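Local coordinates for TSC1 N-terminal domain (Chaetomium thermophilum, PDB 7A0M), which forms the all-helical N-terminal part of a TSC complex subunit that probably binds lysosomal phosphoinositides and so helps bring the complex to lysosomes to regulate mTORC1, at residues A73-V76 with A77-Q81; F93-W96 with D97-L100; W144-R147 with L148-R151. One frame throughout, in Å; residues are numbered along the deposited sequence.

Contact 1 (A73-V76 with A77-Q81)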
ATOM      1  N   ALA B  73      44.080  28.183  31.605  1.00 92.54           N
ATOM      2  CA  ALA B  73      42.937  27.593  32.292  1.00 88.70           C
ATOM      3  C   ALA B  73      42.603  28.377  33.552  1.00 91.17           C
ATOM      4  O   ALA B  73      41.427  28.582  33.874  1.00 92.28           O
ATOM      5  CB  ALA B  73      43.222  26.129  32.624  1.00 88.78           C
ATOM      6  N   ALA B  74      43.630  28.811  34.286  1.00 85.97           N
ATOM      7  CA  ALA B  74      43.403  29.666  35.445  1.00 85.13           C
ATOM      8  C   ALA B  74      42.836  31.017  35.026  1.00 89.22           C
ATOM      9  O   ALA B  74      41.917  31.536  35.670  1.00 90.89           O
ATOM     10  CB  ALA B  74      44.703  29.845  36.226  1.00 85.35           C
ATOM     11  N   PHE B  75      43.371  31.598  33.948  1.00 89.00           N
ATOM     12  CA  PHE B  75      42.892  32.894  33.477  1.00 85.22           C
ATOM     13  C   PHE B  75      41.437  32.824  33.027  1.00 85.67           C
ATOM     14  O   PHE B  75      40.670  33.771  33.241  1.00 86.30           O
ATOM     15  CB  PHE B  75      43.780  33.402  32.341  1.00 82.54           C
ATOM     16  CG  PHE B  75      43.412  34.770  31.847  1.00 82.88           C
ATOM     17  CD1 PHE B  75      43.803  35.901  32.546  1.00 77.91           C
ATOM     18  CD2 PHE B  75      42.687  34.929  30.678  1.00 83.90           C
ATOM     19  CE1 PHE B  75      43.468  37.163  32.093  1.00 77.49           C
ATOM     20  CE2 PHE B  75      42.350  36.187  30.219  1.00 79.65           C
ATOM     21  CZ  PHE B  75      42.740  37.307  30.928  1.00 77.70           C
ATOM     22  N   VAL B  76      41.039  31.716  32.399  1.00 85.58           N
ATOM     23  CA  VAL B  76      39.650  31.579  31.970  1.00 78.44           C
ATOM     24  C   VAL B  76      38.727  31.520  33.180  1.00 75.85           C
ATOM     25  O   VAL B  76      37.636  32.103  33.172  1.00 76.23           O
ATOM     26  CB  VAL B  76      39.484  30.344  31.065  1.00 76.87           C
ATOM     27  CG1 VAL B  76      38.017  30.115  30.742  1.00 71.65           C
ATOM     28  CG2 VAL B  76      40.278  30.518  29.783  1.00 77.49           C
ATOM     29  N   ALA B  77      39.154  30.834  34.241  1.00 82.35           N
ATOM     30  CA  ALA B  77      38.353  30.776  35.461  1.00 87.13           C
ATOM     31  C   ALA B  77      38.147  32.168  36.041  1.00 90.71           C
ATOM     32  O   ALA B  77      37.050  32.501  36.506  1.00 88.59           O
ATOM     33  CB  ALA B  77      39.016  29.857  36.486  1.00 84.39           C
ATOM     34  N   VAL B  78      39.194  32.994  36.029  1.00 92.83           N
ATOM     35  CA  VAL B  78      39.059  34.372  36.489  1.00 96.22           C
ATOM     36  C   VAL B  78      38.139  35.157  35.566  1.00 82.69           C
ATOM     37  O   VAL B  78      37.308  35.951  36.023  1.00 81.94           O
ATOM     38  CB  VAL B  78      40.443  35.036  36.579  1.00 98.05           C
ATOM     39  CG1 VAL B  78      40.322  36.402  37.203  1.00 99.34           C
ATOM     40  CG2 VAL B  78      41.390  34.172  37.374  1.00 99.20           C
ATOM     41  N   LEU B  79      38.277  34.953  34.256  1.00 76.06           N
ATOM     42  CA  LEU B  79      37.455  35.684  33.301  1.00 77.43           C
ATOM     43  C   LEU B  79      35.986  35.294  33.406  1.00 82.55           C
ATOM     44  O   LEU B  79      35.107  36.126  33.157  1.00 83.83           O
ATOM     45  CB  LEU B  79      37.984  35.454  31.888  1.00 77.29           C
ATOM     46  CG  LEU B  79      37.501  36.406  30.800  1.00 78.82           C
ATOM     47  CD1 LEU B  79      37.738  37.848  31.215  1.00 81.77           C
ATOM     48  CD2 LEU B  79      38.249  36.100  29.521  1.00 81.95           C
ATOM     49  N   ARG B  80      35.701  34.041  33.769  1.00 87.97           N
ATOM     50  CA  ARG B  80      34.315  33.616  33.943  1.00 84.05           C
ATOM     51  C   ARG B  80      33.665  34.329  35.123  1.00 79.76           C
ATOM     52  O   ARG B  80      32.525  34.796  35.020  1.00 81.63           O
ATOM     53  CB  ARG B  80      34.249  32.098  34.120  1.00 77.53           C
ATOM     54  CG  ARG B  80      34.658  31.324  32.879  1.00 78.57           C
ATOM     55  CD  ARG B  80      34.756  29.827  33.121  1.00 78.56           C
ATOM     56  NE  ARG B  80      33.555  29.279  33.744  1.00 81.75           N
ATOM     57  CZ  ARG B  80      33.483  28.063  34.276  1.00 83.59           C
ATOM     58  NH1 ARG B  80      34.543  27.265  34.259  1.00 83.28           N
ATOM     59  NH2 ARG B  80      32.352  27.643  34.825  1.00 86.68           N
ATOM     60  N   GLN B  81      34.372  34.418  36.251  1.00 79.95           N
ATOM     61  CA  GLN B  81      33.791  35.036  37.438  1.00 82.70           C
ATOM     62  C   GLN B  81      33.644  36.545  37.283  1.00 82.55           C
ATOM     63  O   GLN B  81      32.694  37.130  37.816  1.00 85.48           O
ATOM     64  CB  GLN B  81      34.645  34.719  38.662  1.00 87.07           C
ATOM     65  CG  GLN B  81      34.831  33.241  38.934  1.00 93.24           C
ATOM     66  CD  GLN B  81      35.659  33.005  40.173  1.00 99.17           C
ATOM     67  OE1 GLN B  81      35.693  33.847  41.068  1.00102.65           O
ATOM     68  NE2 GLN B  81      36.333  31.861  40.236  1.00 93.96           N
TER
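V76 and R80 meet one turn apart on the alpha-helix 69-81, in the i to i+4 spacing, and their backbones share the bond R80 N to V76 O (2.8 Å). The same carbonyl oxygen has R80 CG beside it at 3.1 Å, which lays the stem of the arginine against the peptide it is bonded to. Farther out, a chi1 of 174° swings V76 CG1 to the side of its own carbonyl carbon, where it meets R80 CD at 4.0 Å. The arginine then bends at chi3 and its NH2 forms a salt bridge with E123 of helix 113-125. Replacing R80 with an alanine would probably leave E123 without this positive partner and V76 CG1 without the methylene beside it. On another side of the helix F75 carries its ring into the interior, where it meets W61 and W95; its CE2 lies 4.2 Å from L79 CD2, the two side chains crossing at a slant. Their backbones are joined as well, L79 N to F75 O at 2.9 Å. A77 binds through its N to A73 O at 3.2 Å, while its methyl CB rests 3.4 Å from A74 O.

Contact 2 (F93-W96 with D97-L100)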
ATOM      1  N   PHE B  93      32.649  39.238  24.177  1.00 67.05           N
ATOM      2  CA  PHE B  93      32.991  38.632  22.895  1.00 67.68           C
ATOM      3  C   PHE B  93      34.463  38.839  22.562  1.00 76.34           C
ATOM      4  O   PHE B  93      35.123  37.924  22.059  1.00 82.02           O
ATOM      5  CB  PHE B  93      32.107  39.205  21.788  1.00 73.13           C
ATOM      6  CG  PHE B  93      32.465  38.713  20.412  1.00 83.90           C
ATOM      7  CD1 PHE B  93      32.062  37.460  19.985  1.00 83.15           C
ATOM      8  CD2 PHE B  93      33.206  39.503  19.547  1.00 85.39           C
ATOM      9  CE1 PHE B  93      32.388  37.000  18.722  1.00 80.09           C
ATOM     10  CE2 PHE B  93      33.537  39.049  18.282  1.00 87.43           C
ATOM     11  CZ  PHE B  93      33.126  37.795  17.870  1.00 85.66           C
ATOM     12  N   GLN B  94      34.990  40.036  22.831  1.00 78.45           N
ATOM     13  CA  GLN B  94      36.400  40.309  22.568  1.00 77.01           C
ATOM     14  C   GLN B  94      37.306  39.343  23.318  1.00 69.61           C
ATOM     15  O   GLN B  94      38.338  38.914  22.791  1.00 63.55           O
ATOM     16  CB  GLN B  94      36.718  41.751  22.956  1.00 79.58           C
ATOM     17  CG  GLN B  94      36.134  42.785  22.017  1.00 81.27           C
ATOM     18  CD  GLN B  94      36.224  44.191  22.576  1.00 84.50           C
ATOM     19  OE1 GLN B  94      37.023  44.469  23.470  1.00 86.89           O
ATOM     20  NE2 GLN B  94      35.379  45.080  22.066  1.00 93.49           N
ATOM     21  N   TRP B  95      36.934  38.982  24.545  1.00 62.93           N
ATOM     22  CA  TRP B  95      37.744  38.038  25.304  1.00 63.21           C
ATOM     23  C   TRP B  95      37.533  36.616  24.801  1.00 64.45           C
ATOM     24  O   TRP B  95      38.497  35.857  24.655  1.00 67.93           O
ATOM     25  CB  TRP B  95      37.418  38.149  26.791  1.00 59.71           C
ATOM     26  CG  TRP B  95      38.139  39.276  27.462  1.00 63.60           C
ATOM     27  CD1 TRP B  95      37.593  40.442  27.916  1.00 66.05           C
ATOM     28  CD2 TRP B  95      39.545  39.365  27.721  1.00 66.03           C
ATOM     29  NE1 TRP B  95      38.567  41.241  28.461  1.00 70.72           N
ATOM     30  CE2 TRP B  95      39.775  40.604  28.352  1.00 71.71           C
ATOM     31  CE3 TRP B  95      40.630  38.514  27.489  1.00 65.66           C
ATOM     32  CZ2 TRP B  95      41.045  41.013  28.752  1.00 73.52           C
ATOM     33  CZ3 TRP B  95      41.889  38.922  27.888  1.00 69.27           C
ATOM     34  CH2 TRP B  95      42.086  40.160  28.512  1.00 73.19           C
ATOM     35  N   TRP B  96      36.278  36.240  24.544  1.00 63.40           N
ATOM     36  CA  TRP B  96      35.991  34.940  23.947  1.00 65.47           C
ATOM     37  C   TRP B  96      36.686  34.799  22.597  1.00 67.66           C
ATOM     38  O   TRP B  96      37.280  33.756  22.300  1.00 62.59           O
ATOM     39  CB  TRP B  96      34.476  34.758  23.834  1.00 72.20           C
ATOM     40  CG  TRP B  96      34.030  33.401  23.373  1.00 68.23           C
ATOM     41  CD1 TRP B  96      33.567  32.382  24.157  1.00 64.60           C
ATOM     42  CD2 TRP B  96      33.916  32.945  22.019  1.00 70.04           C
ATOM     43  NE1 TRP B  96      33.222  31.304  23.379  1.00 66.42           N
ATOM     44  CE2 TRP B  96      33.419  31.626  22.062  1.00 67.49           C
ATOM     45  CE3 TRP B  96      34.202  33.518  20.776  1.00 67.48           C
ATOM     46  CZ2 TRP B  96      33.205  30.871  20.910  1.00 60.76           C
ATOM     47  CZ3 TRP B  96      33.988  32.766  19.634  1.00 66.80           C
ATOM     48  CH2 TRP B  96      33.495  31.458  19.709  1.00 64.68           C
ATOM     49  N   ASP B  97      36.615  35.842  21.767  1.00 75.26           N
ATOM     50  CA  ASP B  97      37.318  35.832  20.487  1.00 75.57           C
ATOM     51  C   ASP B  97      38.825  35.732  20.687  1.00 64.70           C
ATOM     52  O   ASP B  97      39.521  35.053  19.922  1.00 61.93           O
ATOM     53  CB  ASP B  97      36.971  37.103  19.705  1.00 78.93           C
ATOM     54  CG  ASP B  97      37.362  37.028  18.242  1.00 80.08           C
ATOM     55  OD1 ASP B  97      37.959  36.016  17.826  1.00 85.87           O
ATOM     56  OD2 ASP B  97      37.082  37.998  17.505  1.00 85.94           O
ATOM     57  N   LYS B  98      39.344  36.398  21.718  1.00 59.09           N
ATOM     58  CA  LYS B  98      40.780  36.407  21.967  1.00 66.17           C
ATOM     59  C   LYS B  98      41.285  35.062  22.478  1.00 70.13           C
ATOM     60  O   LYS B  98      42.421  34.676  22.179  1.00 76.50           O
ATOM     61  CB  LYS B  98      41.101  37.538  22.943  1.00 64.42           C
ATOM     62  CG  LYS B  98      42.558  37.798  23.222  1.00 67.91           C
ATOM     63  CD  LYS B  98      42.658  38.961  24.193  1.00 75.99           C
ATOM     64  CE  LYS B  98      44.087  39.387  24.423  1.00 87.60           C
ATOM     65  NZ  LYS B  98      44.763  39.826  23.171  1.00 96.60           N
ATOM     66  N   LEU B  99      40.467  34.336  23.241  1.00 66.75           N
ATOM     67  CA  LEU B  99      40.884  33.074  23.841  1.00 62.46           C
ATOM     68  C   LEU B  99      40.549  31.848  22.999  1.00 64.38           C
ATOM     69  O   LEU B  99      40.976  30.745  23.357  1.00 62.78           O
ATOM     70  CB  LEU B  99      40.242  32.906  25.223  1.00 58.62           C
ATOM     71  CG  LEU B  99      40.503  33.994  26.266  1.00 67.69           C
ATOM     72  CD1 LEU B  99      40.014  33.549  27.634  1.00 71.19           C
ATOM     73  CD2 LEU B  99      41.967  34.370  26.309  1.00 63.98           C
ATOM     74  N   LEU B 100      39.792  32.006  21.910  1.00 57.70           N
ATOM     75  CA  LEU B 100      39.316  30.851  21.152  1.00 57.45           C
ATOM     76  C   LEU B 100      40.472  29.990  20.655  1.00 59.89           C
ATOM     77  O   LEU B 100      40.581  28.807  21.001  1.00 56.30           O
ATOM     78  CB  LEU B 100      38.444  31.312  19.983  1.00 57.16           C
ATOM     79  CG  LEU B 100      37.894  30.183  19.111  1.00 55.54           C
ATOM     80  CD1 LEU B 100      37.066  29.217  19.946  1.00 55.49           C
ATOM     81  CD2 LEU B 100      37.070  30.738  17.959  1.00 56.54           C
TER
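Helix 89-105 carries F93 and D97 one turn apart, joined by a short, fairly straight bond from D97 N to F93 O (2.6 Å). D97 CB stands over one face of the F93 ring, displaced toward its rim, and the carboxylate slants across, OD2 3.8 Å from F93 CE2, its plane turned 49° from the ring. The other carboxylate oxygen, OD1, forms a salt bridge with R147 of helix 142-153. W96 swings its indole back beside its own carbonyl (chi1 -174°), which brings CE3 to 3.5 Å from D97 N and lets the six-membered ring run alongside L100, with W96 CH2 4.0 Å from L100 CD2 and L100 CD1 over one face of the indole. W96 NE1 is hydrogen-bonded to T121 OG1, and F117 stacks on the indole. This crowd of aromatic and leucine side chains belongs to the interior of a helical array, consistent with a HEAT-like alpha-solenoid, in which side chains of helices 45-65, 69-81, 113-125 and 142-153 pack against this one. W95 and K98 lie side by side, the lysine, extended as far as CE, passing the indole with CD 3.8 Å from W95 CZ3. The amide of L99 is shared unequally: L99 N reaches W95 O at 2.9 Å and, weakly, W96 O at 3.4 Å.

Contact 3 (W144-R147 with L148-R151)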
ATOM      1  N   TRP B 144      30.002  35.015  16.239  1.00 71.72           N
ATOM      2  CA  TRP B 144      30.434  33.891  17.058  1.00 67.93           C
ATOM      3  C   TRP B 144      30.493  32.628  16.210  1.00 66.31           C
ATOM      4  O   TRP B 144      31.483  31.888  16.228  1.00 60.13           O
ATOM      5  CB  TRP B 144      29.439  33.695  18.206  1.00 69.73           C
ATOM      6  CG  TRP B 144      29.188  34.909  19.060  1.00 76.07           C
ATOM      7  CD1 TRP B 144      28.342  35.938  18.761  1.00 79.57           C
ATOM      8  CD2 TRP B 144      29.650  35.154  20.400  1.00 75.12           C
ATOM      9  NE1 TRP B 144      28.314  36.847  19.786  1.00 77.14           N
ATOM     10  CE2 TRP B 144      29.098  36.387  20.810  1.00 74.29           C
ATOM     11  CE3 TRP B 144      30.502  34.474  21.276  1.00 70.97           C
ATOM     12  CZ2 TRP B 144      29.369  36.951  22.056  1.00 73.82           C
ATOM     13  CZ3 TRP B 144      30.768  35.037  22.517  1.00 73.75           C
ATOM     14  CH2 TRP B 144      30.204  36.264  22.893  1.00 74.99           C
ATOM     15  N   LEU B 145      29.420  32.375  15.457  1.00 62.84           N
ATOM     16  CA  LEU B 145      29.306  31.171  14.640  1.00 64.19           C
ATOM     17  C   LEU B 145      30.351  31.132  13.528  1.00 68.60           C
ATOM     18  O   LEU B 145      30.956  30.082  13.274  1.00 68.08           O
ATOM     19  CB  LEU B 145      27.895  31.096  14.062  1.00 52.30           C
ATOM     20  CG  LEU B 145      26.810  30.719  15.071  1.00 52.25           C
ATOM     21  CD1 LEU B 145      25.452  31.218  14.612  1.00 48.61           C
ATOM     22  CD2 LEU B 145      26.784  29.216  15.273  1.00 59.41           C
ATOM     23  N   ASN B 146      30.568  32.261  12.845  1.00 62.15           N
ATOM     24  CA  ASN B 146      31.522  32.280  11.738  1.00 59.23           C
ATOM     25  C   ASN B 146      32.925  31.926  12.208  1.00 75.56           C
ATOM     26  O   ASN B 146      33.654  31.204  11.518  1.00 90.06           O
ATOM     27  CB  ASN B 146      31.523  33.646  11.050  1.00 57.68           C
ATOM     28  CG  ASN B 146      30.289  33.874  10.202  1.00 63.80           C
ATOM     29  OD1 ASN B 146      29.605  32.928   9.809  1.00 63.85           O
ATOM     30  ND2 ASN B 146      30.014  35.134   9.890  1.00 62.37           N
ATOM     31  N   ARG B 147      33.326  32.429  13.377  1.00 70.82           N
ATOM     32  CA  ARG B 147      34.614  32.043  13.940  1.00 71.28           C
ATOM     33  C   ARG B 147      34.665  30.547  14.217  1.00 65.14           C
ATOM     34  O   ARG B 147      35.661  29.882  13.908  1.00 68.71           O
ATOM     35  CB  ARG B 147      34.883  32.841  15.215  1.00 71.53           C
ATOM     36  CG  ARG B 147      35.521  34.195  14.964  1.00 65.54           C
ATOM     37  CD  ARG B 147      37.024  34.055  14.823  1.00 67.89           C
ATOM     38  NE  ARG B 147      37.700  34.223  16.106  1.00 75.16           N
ATOM     39  CZ  ARG B 147      38.844  33.632  16.434  1.00 76.17           C
ATOM     40  NH1 ARG B 147      39.438  32.815  15.579  1.00 78.49           N
ATOM     41  NH2 ARG B 147      39.387  33.851  17.623  1.00 71.21           N
ATOM     42  N   LEU B 148      33.594  29.997  14.788  1.00 60.25           N
ATOM     43  CA  LEU B 148      33.536  28.560  15.030  1.00 59.69           C
ATOM     44  C   LEU B 148      33.471  27.778  13.724  1.00 67.80           C
ATOM     45  O   LEU B 148      34.109  26.727  13.591  1.00 63.24           O
ATOM     46  CB  LEU B 148      32.328  28.233  15.905  1.00 62.32           C
ATOM     47  CG  LEU B 148      32.313  28.793  17.327  1.00 64.40           C
ATOM     48  CD1 LEU B 148      31.056  28.347  18.045  1.00 58.73           C
ATOM     49  CD2 LEU B 148      33.550  28.337  18.086  1.00 58.52           C
ATOM     50  N   LEU B 149      32.696  28.271  12.754  1.00 70.26           N
ATOM     51  CA  LEU B 149      32.533  27.562  11.488  1.00 66.40           C
ATOM     52  C   LEU B 149      33.851  27.457  10.733  1.00 72.50           C
ATOM     53  O   LEU B 149      34.238  26.370  10.292  1.00 82.04           O
ATOM     54  CB  LEU B 149      31.479  28.255  10.627  1.00 56.12           C
ATOM     55  CG  LEU B 149      30.029  27.954  10.992  1.00 59.15           C
ATOM     56  CD1 LEU B 149      29.088  28.867  10.232  1.00 47.15           C
ATOM     57  CD2 LEU B 149      29.714  26.501  10.708  1.00 46.39           C
ATOM     58  N   VAL B 150      34.550  28.582  10.567  1.00 72.04           N
ATOM     59  CA  VAL B 150      35.802  28.575   9.812  1.00 82.85           C
ATOM     60  C   VAL B 150      36.790  27.583  10.414  1.00 86.04           C
ATOM     61  O   VAL B 150      37.445  26.820   9.694  1.00 91.04           O
ATOM     62  CB  VAL B 150      36.392  29.998   9.747  1.00 84.77           C
ATOM     63  CG1 VAL B 150      37.907  29.946   9.574  1.00 83.90           C
ATOM     64  CG2 VAL B 150      35.760  30.784   8.612  1.00 88.18           C
ATOM     65  N   ARG B 151      36.903  27.561  11.735  1.00 70.78           N
ATOM     66  CA  ARG B 151      37.788  26.594  12.376  1.00 72.68           C
ATOM     67  C   ARG B 151      37.270  25.162  12.262  1.00 78.48           C
ATOM     68  O   ARG B 151      38.064  24.213  12.232  1.00 75.93           O
ATOM     69  CB  ARG B 151      38.008  27.023  13.817  1.00 79.52           C
ATOM     70  CG  ARG B 151      38.557  28.430  13.813  1.00 88.28           C
ATOM     71  CD  ARG B 151      39.906  28.512  14.450  1.00 87.72           C
ATOM     72  NE  ARG B 151      40.347  29.896  14.533  1.00 88.11           N
ATOM     73  CZ  ARG B 151      40.805  30.567  13.481  1.00 84.76           C
ATOM     74  NH1 ARG B 151      40.871  29.970  12.298  1.00 72.39           N
ATOM     75  NH2 ARG B 151      41.222  31.816  13.607  1.00 88.79           N
TER
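The carbonyl oxygen of L145 accepts the short bond from L149 N (2.6 Å), and the leucine that donates it also folds its side chain over that oxygen, L149 CG coming within 3.3 Å. At the next residue along the helix V150 N reaches N146 O at 2.9 Å in an almost straight line. L148 N is held by W144 O, and L148 CG sits against that oxygen at 3.4 Å, its side chain touching A176, L177 and F180 of helix 168-183 and W96 and L100 of helix 89-105. The bond at R151 is slacker: R151 N to R147 O is weak at 3.4 Å, although R151 CG lies close to the same oxygen, at 3.2 Å.

Beyond the backbone the contact is made by two arginines. R147 is folded twice, at chi2 (-84°) and chi3 (-92°), which turns its guanidinium along the helix toward R151. R151 NH2 lies at the edge of that group, near its plane, and the two guanidinium planes stand 82° apart. R147 NH1 and R151 NH2, both donors, are modelled doubtfully close, at 2.8 Å. Nearby acids probably offset the like charges: D101 takes R147 NH1 with OD2 and R151 NE with OD1, and E154 takes R151 NH1. Away from these arginines, N146 OD1 passes 4.1 Å from L149 CD1; L145 packs on F180 of helix 168-183 and F188 of helix 185-196, and L149 on A191 and F195 of the latter. The whole is an i to i+4 pair of arginines matched to an i to i+4 pair of aspartates, D97 and D101, on helix 89-105, a ladder of salt bridges between packed helices, consistent with an alpha-solenoid-like array.

The three contacts come in series along the chain, on helices 69-81, 89-105 and 142-153. Centres of contacts 1 and 2 are about 12 Å apart, as are those of contacts 2 and 3, whereas contacts 1 and 3 lie about 22 Å apart between centres and do not touch, their nearest atoms about 10 Å from each other. Helix 89-105 is thus the middle layer: it meets contact 1 through apolar and aromatic packing, where L79 and V76 press on L99, and meets contact 3 through both packing and salt bridging. This order, with these helices following one another in space from the N-terminal end toward the chain's centre, is consistent with an elongated helical array.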